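Toxin protein (Yersinia entomophaga, PDB 6AQK) is the C-terminal toxin domain of RHS2 and probably acts as an ADP-ribosyltransferase, transferring ADP-ribose to a target. Local coordinates at residues S31-A36 / D52-K57. Sequence-based numbering, arbitrary orientation.
Sequences SSFTIA and DNFISK
Phe33 and Phe54 meet because each holds CG anti to its own backbone nitrogen, with chi1 of Phe54 at -178°. This carries both rings to the interface of helices 27-39 and 51-63. They form a T-shaped (edge-to-face) pair, with centroids 4.8 Å apart and planes at 61°. Phe54 supplies the edge and Phe33 the face. Phe54 CZ sits over the centre of the Phe33 ring. The closest atoms are Phe54 CE2 and Phe33 CE2, 3.5 Å apart. One turn along from Phe33, Ala36 points its methyl group toward the other helix. Its CB lies 3.6 Å from Phe54 CE1. The far end of the Phe54 ring thus touches Ala36 as well as Phe33. Lys57 adds a looser contact at the margin, through CG, 4.3 Å from Ala36 CB. No hydrogen bond crosses the contact, which is plain apolar helix-helix packing built round an aromatic pair. The segment axes approach to 9.7 Å, and their directions differ by 126°. Trp58 of helix 51-63 makes a second edge-to-face pair with Phe33. The contact joins helices 27-39 and 51-63, with Phe77, Val80 and Leu84 of helix 74-90 packed against the same rings, in the helical part of the chain ahead of strand 101-106.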
ATOM      1  N   SER A  31       2.785   2.313  10.178  1.00 33.00           N
ATOM      2  CA  SER A  31       3.579   2.230   8.974  1.00 33.70           C
ATOM      3  C   SER A  31       5.020   1.751   9.285  1.00 34.21           C
ATOM      4  O   SER A  31       5.528   0.832   8.660  1.00 30.89           O
ATOM      5  CB  SER A  31       3.631   3.579   8.268  1.00 38.76           C
ATOM      6  OG  SER A  31       4.296   3.380   7.033  1.00 46.46           O
ATOM      7  N   SER A  32       5.653   2.360  10.281  1.00 31.75           N
ATOM      8  CA  SER A  32       6.983   1.990  10.647  1.00 32.43           C
ATOM      9  C   SER A  32       7.108   0.555  11.216  1.00 33.89           C
ATOM     10  O   SER A  32       8.143  -0.143  10.989  1.00 32.34           O
ATOM     11  CB  SER A  32       7.581   3.084  11.563  1.00 33.88           C
ATOM     12  OG  SER A  32       6.945   3.121  12.822  1.00 37.29           O
ATOM     13  N   PHE A  33       6.070   0.090  11.912  1.00 30.04           N
ATOM     14  CA  PHE A  33       6.004  -1.259  12.410  1.00 28.15           C
ATOM     15  C   PHE A  33       5.991  -2.260  11.181  1.00 32.49           C
ATOM     16  O   PHE A  33       6.749  -3.258  11.181  1.00 31.05           O
ATOM     17  CB  PHE A  33       4.744  -1.457  13.207  1.00 30.03           C
ATOM     18  CG  PHE A  33       4.626  -2.781  13.945  1.00 30.13           C
ATOM     19  CD1 PHE A  33       4.130  -3.956  13.315  1.00 31.12           C
ATOM     20  CD2 PHE A  33       4.863  -2.840  15.298  1.00 31.36           C
ATOM     21  CE1 PHE A  33       4.018  -5.151  14.014  1.00 31.33           C
ATOM     22  CE2 PHE A  33       4.718  -4.019  15.996  1.00 30.68           C
ATOM     23  CZ  PHE A  33       4.301  -5.186  15.350  1.00 31.90           C
ATOM     24  N   THR A  34       5.193  -1.988  10.164  1.00 28.76           N
ATOM     25  CA  THR A  34       5.083  -2.939   9.079  1.00 31.28           C
ATOM     26  C   THR A  34       6.338  -2.864   8.212  1.00 34.53           C
ATOM     27  O   THR A  34       6.746  -3.897   7.632  1.00 35.89           O
ATOM     28  CB  THR A  34       3.767  -2.844   8.278  1.00 29.42           C
ATOM     29  OG1 THR A  34       3.607  -1.555   7.644  1.00 31.92           O
ATOM     30  CG2 THR A  34       2.559  -3.144   9.170  1.00 33.70           C
ATOM     31  N   ILE A  35       6.942  -1.688   8.135  1.00 33.92           N
ATOM     32  CA  ILE A  35       8.251  -1.582   7.507  1.00 34.11           C
ATOM     33  C   ILE A  35       9.254  -2.438   8.259  1.00 34.75           C
ATOM     34  O   ILE A  35      10.038  -3.190   7.623  1.00 35.72           O
ATOM     35  CB  ILE A  35       8.680  -0.158   7.347  1.00 33.83           C
ATOM     36  CG1 ILE A  35       7.769   0.510   6.271  1.00 31.08           C
ATOM     37  CG2 ILE A  35      10.142  -0.069   6.956  1.00 38.69           C
ATOM     38  CD1 ILE A  35       7.967   1.986   6.186  1.00 38.42           C
ATOM     39  N   ALA A  36       9.255  -2.347   9.578  1.00 30.99           N
ATOM     40  CA  ALA A  36      10.187  -3.224  10.351  1.00 30.27           C
ATOM     41  C   ALA A  36       9.989  -4.669  10.091  1.00 31.34           C
ATOM     42  O   ALA A  36      10.990  -5.394   9.955  1.00 38.13           O
ATOM     43  CB  ALA A  36      10.127  -2.956  11.800  1.00 32.60           C
ATOM     44  N   ASP A  52      13.392  -7.549  21.077  1.00 53.60           N
ATOM     45  CA  ASP A  52      14.308  -6.441  21.365  1.00 48.95           C
ATOM     46  C   ASP A  52      14.901  -5.914  20.110  1.00 44.64           C
ATOM     47  O   ASP A  52      15.075  -4.706  19.930  1.00 45.62           O
ATOM     48  CB  ASP A  52      15.448  -6.926  22.256  1.00 61.30           C
ATOM     49  CG  ASP A  52      14.968  -7.844  23.334  1.00 72.92           C
ATOM     50  OD1 ASP A  52      14.355  -7.327  24.295  1.00 75.86           O
ATOM     51  OD2 ASP A  52      15.147  -9.080  23.181  1.00 85.41           O
ATOM     52  N   ASN A  53      15.278  -6.836  19.233  1.00 46.34           N
ATOM     53  CA  ASN A  53      15.795  -6.425  17.963  1.00 46.54           C
ATOM     54  C   ASN A  53      14.690  -5.745  17.121  1.00 36.97           C
ATOM     55  O   ASN A  53      14.991  -4.813  16.392  1.00 40.66           O
ATOM     56  CB  ASN A  53      16.420  -7.582  17.146  1.00 42.56           C
ATOM     57  CG  ASN A  53      17.249  -7.045  16.014  1.00 46.93           C
ATOM     58  OD1 ASN A  53      18.009  -6.100  16.227  1.00 50.59           O
ATOM     59  ND2 ASN A  53      17.034  -7.551  14.769  1.00 45.22           N
ATOM     60  N   PHE A  54      13.472  -6.283  17.174  1.00 43.09           N
ATOM     61  CA  PHE A  54      12.380  -5.691  16.408  1.00 39.99           C
ATOM     62  C   PHE A  54      12.165  -4.240  16.846  1.00 39.22           C
ATOM     63  O   PHE A  54      12.112  -3.272  16.036  1.00 35.85           O
ATOM     64  CB  PHE A  54      11.107  -6.524  16.540  1.00 40.55           C
ATOM     65  CG  PHE A  54       9.975  -5.965  15.736  1.00 37.03           C
ATOM     66  CD1 PHE A  54       9.840  -6.299  14.399  1.00 37.27           C
ATOM     67  CD2 PHE A  54       9.135  -5.014  16.279  1.00 39.87           C
ATOM     68  CE1 PHE A  54       8.829  -5.723  13.650  1.00 39.91           C
ATOM     69  CE2 PHE A  54       8.144  -4.399  15.506  1.00 36.60           C
ATOM     70  CZ  PHE A  54       7.996  -4.775  14.221  1.00 34.06           C
ATOM     71  N   ILE A  55      12.052  -4.064  18.151  1.00 36.15           N
ATOM     72  CA  ILE A  55      11.786  -2.752  18.701  1.00 42.55           C
ATOM     73  C   ILE A  55      12.841  -1.772  18.298  1.00 42.41           C
ATOM     74  O   ILE A  55      12.530  -0.637  17.883  1.00 39.67           O
ATOM     75  CB  ILE A  55      11.555  -2.829  20.231  1.00 43.93           C
ATOM     76  CG1 ILE A  55      10.198  -3.487  20.492  1.00 47.08           C
ATOM     77  CG2 ILE A  55      11.561  -1.442  20.850  1.00 46.18           C
ATOM     78  CD1 ILE A  55      10.023  -4.111  21.878  1.00 52.61           C
ATOM     79  N   SER A  56      14.099  -2.207  18.360  1.00 43.43           N
ATOM     80  CA  SER A  56      15.210  -1.363  17.989  1.00 47.26           C
ATOM     81  C   SER A  56      15.163  -0.832  16.517  1.00 42.59           C
ATOM     82  O   SER A  56      15.284   0.382  16.219  1.00 39.92           O
ATOM     83  CB  SER A  56      16.508  -2.113  18.281  1.00 51.31           C
ATOM     84  OG  SER A  56      17.572  -1.293  17.861  1.00 61.57           O
ATOM     85  N   LYS A  57      14.882  -1.753  15.608  1.00 40.91           N
ATOM     86  CA  LYS A  57      14.699  -1.417  14.214  1.00 38.51           C
ATOM     87  C   LYS A  57      13.482  -0.523  14.011  1.00 38.01           C
ATOM     88  O   LYS A  57      13.533   0.466  13.293  1.00 40.11           O
ATOM     89  CB  LYS A  57      14.482  -2.728  13.415  1.00 41.23           C
ATOM     90  CG  LYS A  57      14.426  -2.548  11.894  1.00 45.36           C
ATOM     91  CD  LYS A  57      15.638  -1.762  11.383  1.00 49.89           C
ATOM     92  CE  LYS A  57      16.264  -2.437  10.188  1.00 60.04           C
ATOM     93  NZ  LYS A  57      17.588  -1.815   9.943  1.00 61.44           N
TER